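Local structure of EH1AB1 (Metagenome, 6I8F) at residues P196-M200 with V322-F327; A262-G268 with K289-Y295. The protein hydrolyses esters and, with its alpha/beta hydrolase fold, probably does so through a Ser-His-Asp triad. One frame throughout, in Å; residues are numbered along the deposited sequence.

Contact 1: P196-M200 with V322-F327; sequences PAFQM and VMGAHF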
ATOM      1  N   PRO A 196      17.414  -8.834  -2.682  1.00 20.75           N
ATOM      2  CA  PRO A 196      16.008  -9.127  -2.935  1.00 19.26           C
ATOM      3  C   PRO A 196      15.380  -8.122  -3.901  1.00 18.59           C
ATOM      4  O   PRO A 196      15.805  -6.988  -3.947  1.00 18.59           O
ATOM      5  CB  PRO A 196      15.366  -8.987  -1.548  1.00 19.38           C
ATOM      6  CG  PRO A 196      16.500  -9.267  -0.595  1.00 20.06           C
ATOM      7  CD  PRO A 196      17.684  -8.595  -1.257  1.00 20.89           C
ATOM      8  N   ALA A 197      14.358  -8.566  -4.637  1.00 18.25           N
ATOM      9  CA  ALA A 197      13.602  -7.716  -5.551  1.00 17.92           C
ATOM     10  C   ALA A 197      12.561  -6.867  -4.798  1.00 18.66           C
ATOM     11  O   ALA A 197      11.966  -5.940  -5.372  1.00 18.37           O
ATOM     12  CB  ALA A 197      12.925  -8.603  -6.569  1.00 18.15           C
ATOM     13  N   PHE A 198      12.289  -7.205  -3.529  1.00 17.78           N
ATOM     14  CA  PHE A 198      11.202  -6.585  -2.764  1.00 16.57           C
ATOM     15  C   PHE A 198      11.433  -6.895  -1.288  1.00 16.38           C
ATOM     16  O   PHE A 198      12.025  -7.930  -0.985  1.00 15.67           O
ATOM     17  CB  PHE A 198       9.854  -7.118  -3.258  1.00 16.48           C
ATOM     18  CG  PHE A 198       8.608  -6.514  -2.650  1.00 16.63           C
ATOM     19  CD1 PHE A 198       7.987  -7.102  -1.563  1.00 16.61           C
ATOM     20  CD2 PHE A 198       8.026  -5.380  -3.198  1.00 17.86           C
ATOM     21  CE1 PHE A 198       6.825  -6.570  -1.019  1.00 16.48           C
ATOM     22  CE2 PHE A 198       6.854  -4.853  -2.668  1.00 17.62           C
ATOM     23  CZ  PHE A 198       6.261  -5.447  -1.574  1.00 17.61           C
ATOM     24  N   GLN A 199      10.980  -6.003  -0.397  1.00 16.26           N
ATOM     25  CA  GLN A 199      11.093  -6.212   1.045  1.00 16.76           C
ATOM     26  C   GLN A 199       9.744  -5.901   1.707  1.00 16.42           C
ATOM     27  O   GLN A 199       9.174  -4.835   1.520  1.00 15.94           O
ATOM     28  CB  GLN A 199      12.257  -5.415   1.652  1.00 16.96           C
ATOM     29  CG  GLN A 199      12.173  -3.898   1.467  1.00 16.56           C
ATOM     30  CD  GLN A 199      13.390  -3.167   1.992  1.00 17.13           C
ATOM     31  OE1 GLN A 199      13.834  -3.390   3.119  1.00 17.13           O
ATOM     32  NE2 GLN A 199      13.946  -2.274   1.182  1.00 17.40           N
ATOM     33  N   MET A 200       9.235  -6.872   2.473  1.00 16.39           N
ATOM     34  CA  MET A 200       7.972  -6.737   3.171  1.00 16.28           C
ATOM     35  C   MET A 200       8.276  -6.604   4.664  1.00 16.12           C
ATOM     36  O   MET A 200       8.579  -7.586   5.334  1.00 16.04           O
ATOM     37  CB  MET A 200       7.059  -7.942   2.902  1.00 16.98           C
ATOM     38  CG  MET A 200       5.749  -7.903   3.689  1.00 17.15           C
ATOM     39  SD  MET A 200       4.863  -9.488   3.681  1.00 18.86           S
ATOM     40  CE  MET A 200       4.508  -9.676   1.939  1.00 19.13           C
ATOM     41  N   VAL A 322      -0.098  -6.318  -2.186  1.00 17.95           N
ATOM     42  CA  VAL A 322       0.873  -5.373  -2.686  1.00 18.13           C
ATOM     43  C   VAL A 322       2.066  -6.132  -3.295  1.00 18.24           C
ATOM     44  O   VAL A 322       2.584  -5.748  -4.348  1.00 15.84           O
ATOM     45  CB  VAL A 322       1.297  -4.392  -1.578  1.00 18.88           C
ATOM     46  CG1 VAL A 322       2.485  -3.537  -1.989  1.00 18.98           C
ATOM     47  CG2 VAL A 322       0.139  -3.521  -1.119  1.00 19.10           C
ATOM     48  N   MET A 323       2.535  -7.183  -2.610  1.00 18.14           N
ATOM     49  CA  MET A 323       3.653  -7.963  -3.113  1.00 18.38           C
ATOM     50  C   MET A 323       3.273  -8.614  -4.457  1.00 18.23           C
ATOM     51  O   MET A 323       4.032  -8.544  -5.418  1.00 17.25           O
ATOM     52  CB  MET A 323       4.086  -9.054  -2.132  1.00 19.01           C
ATOM     53  CG  MET A 323       5.290  -9.848  -2.652  1.00 20.20           C
ATOM     54  SD  MET A 323       5.918 -10.997  -1.427  1.00 21.14           S
ATOM     55  CE  MET A 323       4.501 -12.078  -1.259  1.00 21.04           C
ATOM     56  N   GLY A 324       2.102  -9.258  -4.504  1.00 18.22           N
ATOM     57  CA  GLY A 324       1.599  -9.929  -5.723  1.00 17.98           C
ATOM     58  C   GLY A 324       1.461  -8.979  -6.897  1.00 17.94           C
ATOM     59  O   GLY A 324       1.837  -9.311  -8.043  1.00 17.77           O
ATOM     60  N   ALA A 325       0.909  -7.796  -6.616  1.00 17.51           N
ATOM     61  CA  ALA A 325       0.782  -6.720  -7.598  1.00 17.85           C
ATOM     62  C   ALA A 325       2.170  -6.309  -8.095  1.00 18.76           C
ATOM     63  O   ALA A 325       2.383  -6.106  -9.302  1.00 18.12           O
ATOM     64  CB  ALA A 325       0.048  -5.547  -6.998  1.00 18.21           C
ATOM     65  N   HIS A 326       3.123  -6.198  -7.166  1.00 18.42           N
ATOM     66  CA  HIS A 326       4.460  -5.795  -7.541  1.00 18.82           C
ATOM     67  C   HIS A 326       5.060  -6.830  -8.506  1.00 18.60           C
ATOM     68  O   HIS A 326       5.697  -6.469  -9.473  1.00 18.48           O
ATOM     69  CB  HIS A 326       5.351  -5.565  -6.308  1.00 18.60           C
ATOM     70  CG  HIS A 326       6.702  -5.054  -6.680  1.00 19.17           C
ATOM     71  ND1 HIS A 326       6.922  -3.726  -7.038  1.00 19.89           N
ATOM     72  CD2 HIS A 326       7.891  -5.687  -6.806  1.00 18.94           C
ATOM     73  CE1 HIS A 326       8.196  -3.570  -7.356  1.00 19.83           C
ATOM     74  NE2 HIS A 326       8.816  -4.754  -7.210  1.00 18.66           N
ATOM     75  N   PHE A 327       4.829  -8.116  -8.234  1.00 18.57           N
ATOM     76  CA  PHE A 327       5.445  -9.203  -8.988  1.00 19.56           C
ATOM     77  C   PHE A 327       4.594  -9.637 -10.192  1.00 20.38           C
ATOM     78  O   PHE A 327       5.010 -10.538 -10.935  1.00 20.48           O
ATOM     79  CB  PHE A 327       5.726 -10.383  -8.045  1.00 19.79           C
ATOM     80  CG  PHE A 327       6.955 -10.230  -7.181  1.00 19.88           C
ATOM     81  CD1 PHE A 327       8.055  -9.501  -7.615  1.00 20.80           C
ATOM     82  CD2 PHE A 327       7.035 -10.859  -5.952  1.00 20.54           C
ATOM     83  CE1 PHE A 327       9.190  -9.380  -6.825  1.00 21.54           C
ATOM     84  CE2 PHE A 327       8.170 -10.740  -5.163  1.00 21.54           C
ATOM     85  CZ  PHE A 327       9.247 -10.002  -5.599  1.00 21.37           C
TER
HETATM   86  O   HOH W   1      11.553  -5.253  -7.802  1.00 28.76           O

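Contact 2: A262-G268 with K289-Y295; sequences AFVLTAG and KTTYVNY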
ATOM      1  N   ALA A 262       9.568  -1.679  -1.369  1.00 17.39           N
ATOM      2  CA  ALA A 262       9.225  -2.069  -0.032  1.00 16.63           C
ATOM      3  C   ALA A 262       7.730  -1.877   0.210  1.00 16.14           C
ATOM      4  O   ALA A 262       7.089  -1.045  -0.422  1.00 15.07           O
ATOM      5  CB  ALA A 262      10.037  -1.242   0.948  1.00 17.04           C
ATOM      6  N   PHE A 263       7.212  -2.705   1.122  1.00 15.74           N
ATOM      7  CA  PHE A 263       5.967  -2.515   1.814  1.00 15.71           C
ATOM      8  C   PHE A 263       6.314  -2.408   3.301  1.00 16.43           C
ATOM      9  O   PHE A 263       6.928  -3.326   3.840  1.00 18.42           O
ATOM     10  CB  PHE A 263       5.024  -3.683   1.523  1.00 14.94           C
ATOM     11  CG  PHE A 263       3.744  -3.686   2.315  1.00 14.56           C
ATOM     12  CD1 PHE A 263       2.634  -2.988   1.874  1.00 15.38           C
ATOM     13  CD2 PHE A 263       3.636  -4.397   3.491  1.00 14.72           C
ATOM     14  CE1 PHE A 263       1.450  -2.999   2.591  1.00 15.02           C
ATOM     15  CE2 PHE A 263       2.460  -4.390   4.223  1.00 14.50           C
ATOM     16  CZ  PHE A 263       1.363  -3.707   3.760  1.00 15.13           C
ATOM     17  N   VAL A 264       5.944  -1.296   3.943  1.00 16.08           N
ATOM     18  CA  VAL A 264       6.249  -1.062   5.363  1.00 15.89           C
ATOM     19  C   VAL A 264       4.923  -0.829   6.098  1.00 15.70           C
ATOM     20  O   VAL A 264       4.154   0.071   5.746  1.00 15.60           O
ATOM     21  CB  VAL A 264       7.219   0.123   5.549  1.00 16.34           C
ATOM     22  CG1 VAL A 264       7.603   0.293   7.008  1.00 17.35           C
ATOM     23  CG2 VAL A 264       8.468  -0.002   4.687  1.00 16.03           C
ATOM     24  N   LEU A 265       4.648  -1.673   7.093  1.00 15.54           N
ATOM     25  CA  LEU A 265       3.422  -1.613   7.841  1.00 15.86           C
ATOM     26  C   LEU A 265       3.751  -1.270   9.298  1.00 16.35           C
ATOM     27  O   LEU A 265       4.673  -1.864   9.872  1.00 15.90           O
ATOM     28  CB  LEU A 265       2.699  -2.960   7.732  1.00 16.18           C
ATOM     29  CG  LEU A 265       1.349  -3.048   8.447  1.00 16.01           C
ATOM     30  CD1 LEU A 265       0.420  -4.009   7.729  1.00 16.70           C
ATOM     31  CD2 LEU A 265       1.518  -3.479   9.896  1.00 16.26           C
ATOM     32  N   THR A 266       3.002  -0.312   9.867  1.00 16.55           N
ATOM     33  CA  THR A 266       3.049  -0.045  11.296  1.00 18.46           C
ATOM     34  C   THR A 266       1.676  -0.280  11.935  1.00 18.51           C
ATOM     35  O   THR A 266       0.619  -0.123  11.309  1.00 18.89           O
ATOM     36  CB  THR A 266       3.563   1.366  11.611  1.00 18.18           C
ATOM     37  OG1 THR A 266       2.703   2.308  10.969  1.00 17.63           O
ATOM     38  CG2 THR A 266       5.003   1.570  11.189  1.00 18.08           C
ATOM     39  N   ALA A 267       1.721  -0.675  13.207  1.00 20.38           N
ATOM     40  CA  ALA A 267       0.557  -0.746  14.076  1.00 20.43           C
ATOM     41  C   ALA A 267       0.479   0.559  14.879  1.00 21.51           C
ATOM     42  O   ALA A 267       1.502   1.071  15.315  1.00 20.88           O
ATOM     43  CB  ALA A 267       0.655  -1.961  14.971  1.00 20.50           C
ATOM     44  N   GLY A 268      -0.742   1.080  15.056  1.00 22.41           N
ATOM     45  CA  GLY A 268      -0.997   2.378  15.698  1.00 24.58           C
ATOM     46  C   GLY A 268      -0.559   2.431  17.158  1.00 26.39           C
ATOM     47  O   GLY A 268       0.012   3.422  17.589  1.00 27.49           O
ATOM     48  N   LYS A 289      10.595   2.946  -4.618  1.00 18.73           N
ATOM     49  CA  LYS A 289       9.175   2.646  -4.616  1.00 19.16           C
ATOM     50  C   LYS A 289       8.818   2.042  -3.252  1.00 18.93           C
ATOM     51  O   LYS A 289       9.312   0.987  -2.881  1.00 17.79           O
ATOM     52  CB  LYS A 289       8.767   1.691  -5.745  1.00 20.74           C
ATOM     53  CG  LYS A 289       7.269   1.386  -5.789  1.00 21.14           C
ATOM     54  CD  LYS A 289       6.860   0.393  -6.855  1.00 22.64           C
ATOM     55  CE  LYS A 289       7.054   0.934  -8.260  1.00 23.70           C
ATOM     56  NZ  LYS A 289       6.712  -0.064  -9.308  1.00 24.38           N
ATOM     57  N   THR A 290       7.967   2.748  -2.506  1.00 17.54           N
ATOM     58  CA  THR A 290       7.680   2.398  -1.145  1.00 17.75           C
ATOM     59  C   THR A 290       6.181   2.540  -0.909  1.00 17.05           C
ATOM     60  O   THR A 290       5.621   3.591  -1.171  1.00 18.43           O
ATOM     61  CB  THR A 290       8.457   3.280  -0.162  1.00 18.24           C
ATOM     62  OG1 THR A 290       9.826   3.280  -0.565  1.00 19.24           O
ATOM     63  CG2 THR A 290       8.319   2.824   1.275  1.00 18.28           C
ATOM     64  N   THR A 291       5.569   1.478  -0.393  1.00 15.63           N
ATOM     65  CA  THR A 291       4.208   1.513   0.075  1.00 15.92           C
ATOM     66  C   THR A 291       4.213   1.473   1.605  1.00 16.39           C
ATOM     67  O   THR A 291       4.707   0.511   2.182  1.00 18.00           O
ATOM     68  CB  THR A 291       3.423   0.320  -0.474  1.00 15.07           C
ATOM     69  OG1 THR A 291       3.547   0.301  -1.897  1.00 15.10           O
ATOM     70  CG2 THR A 291       1.968   0.348  -0.067  1.00 14.92           C
ATOM     71  N   TYR A 292       3.672   2.513   2.242  1.00 16.23           N
ATOM     72  CA  TYR A 292       3.602   2.611   3.692  1.00 16.55           C
ATOM     73  C   TYR A 292       2.137   2.545   4.128  1.00 16.92           C
ATOM     74  O   TYR A 292       1.288   3.196   3.533  1.00 17.83           O
ATOM     75  CB  TYR A 292       4.219   3.915   4.210  1.00 16.70           C
ATOM     76  CG  TYR A 292       3.925   4.125   5.672  1.00 16.44           C
ATOM     77  CD1 TYR A 292       4.611   3.408   6.641  1.00 16.28           C
ATOM     78  CD2 TYR A 292       2.896   4.952   6.085  1.00 16.58           C
ATOM     79  CE1 TYR A 292       4.320   3.553   7.988  1.00 16.91           C
ATOM     80  CE2 TYR A 292       2.582   5.100   7.428  1.00 16.67           C
ATOM     81  CZ  TYR A 292       3.291   4.393   8.384  1.00 16.77           C
ATOM     82  OH  TYR A 292       2.993   4.540   9.710  1.00 16.47           O
ATOM     83  N   VAL A 293       1.856   1.772   5.178  1.00 16.60           N
ATOM     84  CA  VAL A 293       0.504   1.729   5.735  1.00 17.25           C
ATOM     85  C   VAL A 293       0.585   1.668   7.260  1.00 17.37           C
ATOM     86  O   VAL A 293       1.423   0.954   7.811  1.00 16.10           O
ATOM     87  CB  VAL A 293      -0.332   0.558   5.182  1.00 16.98           C
ATOM     88  CG1 VAL A 293       0.327  -0.791   5.411  1.00 16.20           C
ATOM     89  CG2 VAL A 293      -1.739   0.574   5.765  1.00 18.03           C
ATOM     90  N   ASN A 294      -0.323   2.417   7.903  1.00 17.58           N
ATOM     91  CA  ASN A 294      -0.516   2.396   9.327  1.00 17.75           C
ATOM     92  C   ASN A 294      -1.898   1.811   9.614  1.00 18.08           C
ATOM     93  O   ASN A 294      -2.891   2.240   9.012  1.00 17.60           O
ATOM     94  CB  ASN A 294      -0.361   3.780   9.966  1.00 18.33           C
ATOM     95  CG  ASN A 294      -0.511   3.730  11.474  1.00 18.81           C
ATOM     96  OD1 ASN A 294      -1.432   4.320  12.030  1.00 21.58           O
ATOM     97  ND2 ASN A 294       0.351   2.989  12.140  1.00 17.55           N
ATOM     98  N   TYR A 295      -1.934   0.823  10.520  1.00 18.33           N
ATOM     99  CA  TYR A 295      -3.176   0.202  10.999  1.00 19.28           C
ATOM    100  C   TYR A 295      -3.497   0.797  12.372  1.00 20.28           C
ATOM    101  O   TYR A 295      -2.962   0.342  13.377  1.00 19.27           O
ATOM    102  CB  TYR A 295      -3.065  -1.330  11.041  1.00 18.64           C
ATOM    103  CG  TYR A 295      -3.381  -2.003   9.727  1.00 18.86           C
ATOM    104  CD1 TYR A 295      -2.574  -1.814   8.617  1.00 19.75           C
ATOM    105  CD2 TYR A 295      -4.507  -2.800   9.571  1.00 19.00           C
ATOM    106  CE1 TYR A 295      -2.873  -2.395   7.390  1.00 18.95           C
ATOM    107  CE2 TYR A 295      -4.816  -3.396   8.354  1.00 18.89           C
ATOM    108  CZ  TYR A 295      -3.993  -3.188   7.258  1.00 18.30           C
ATOM    109  OH  TYR A 295      -4.284  -3.738   6.046  1.00 18.04           O
TER
HETATM  110  O   HOH W   2       5.826  -0.675  -2.860  1.00 19.30           O

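Contact 1: P196-M200 with V322-F327
F198 and H326 reach toward each other with CG anti to the backbone N in both (chi1 -176° in each), which extends the two rings from strand 198-202 and helix 310-327 until they meet. CD2 of F198 lies over one face of the imidazole, toward its rim, 3.6 Å from CD2 of H326; the ring planes are inclined at 35°, an oblique aromatic pair. Around the phenyl ring, M323 brings CB to 3.9 Å from F198 CE1, and its sulfur makes an oblique Met-aromatic contact, while V322 CG1 meets the ring edge near its plane. F327 completes the aromatic cluster: its CZ reaches F198 CB at 3.8 Å, and A197 CB sits in the plane of its ring at the edge. Further along, M200 crosses M323 at about a right angle, and M200 CE lies 3.9 Å from M323 SD. An alanine in place of F198 would be likely to open a gap between strand and helix, leaving one H326 face uncovered by the phenyl ring and M323 CB and CG without the ring they pack on. No direct hydrogen bond links the segments; a water bridges them, donating to A197 O (2.6 Å) and lying 2.8 Å from H326 NE2, in the imidazole plane. Helix 310-327 is held on the central sheet by aromatic, sulfur and aliphatic contacts, with one water-mediated polar link.

Contact 2: A262-G268 with K289-Y295
T266 OG1 meets both Y292 OH, at 2.6 Å, and N294 ND2, at 2.7 Å, on one face of two parallel neighbouring strands. With chi1 58°, that hydroxyl sits between its own backbone N and carbonyl carbon, while both partners extend with CG anti to N and converge on it from the adjacent strand. The N294 amide donates, its partner tilted 16° from the amide plane; between the hydroxyls either could be the donor. On the other face, V293 CG1 lies between F263 and L265, 3.5 Å from F263 CZ and 3.9 Å from L265 CG. Next to it, L265 CD1 packs obliquely on the Y295 ring, 3.7 Å from Y295 CE1, and the phenol OH hydrogen-bonds E318 of the same chain. The backbones of this beta-alpha-beta unit pair in parallel register from A262 with T290 to A267 with Y295, as in V264 N to T291 O (2.8 Å). At the start of the ladder a water donates to A262 O and T291 OG1; that hydroxyl also bonds E318 of the second subunit. The T266 hydroxyl thus links Y292 and N294 on one face, while around F263, L265 and V293 the contact is mainly apolar.

Overall arrangement
Strands 198-202 and 262-267 are neighbours in the central sheet, so contacts 1 and 2, centres 13 Å apart, join directly. Q199 O lies 2.9 Å from F263 N, a probable hydrogen bond, and F198 CZ packs 3.8 Å from F263 CB. V322 also reaches F263, which thus packs against the helix whose last turns take part in contact 1. Strand 290-296 pairs antiparallel with a strand of the second subunit, continuing the sheet across the dimer. A267 touches the probable triad of S175, H300 and D270; M200 lies near the presumed nucleophile elbow. The side chains of Y292 and N294 lie about 4 Å from a glycerol, probably from the crystallisation liquor, and a di(hydroxyethyl)ether, respectively.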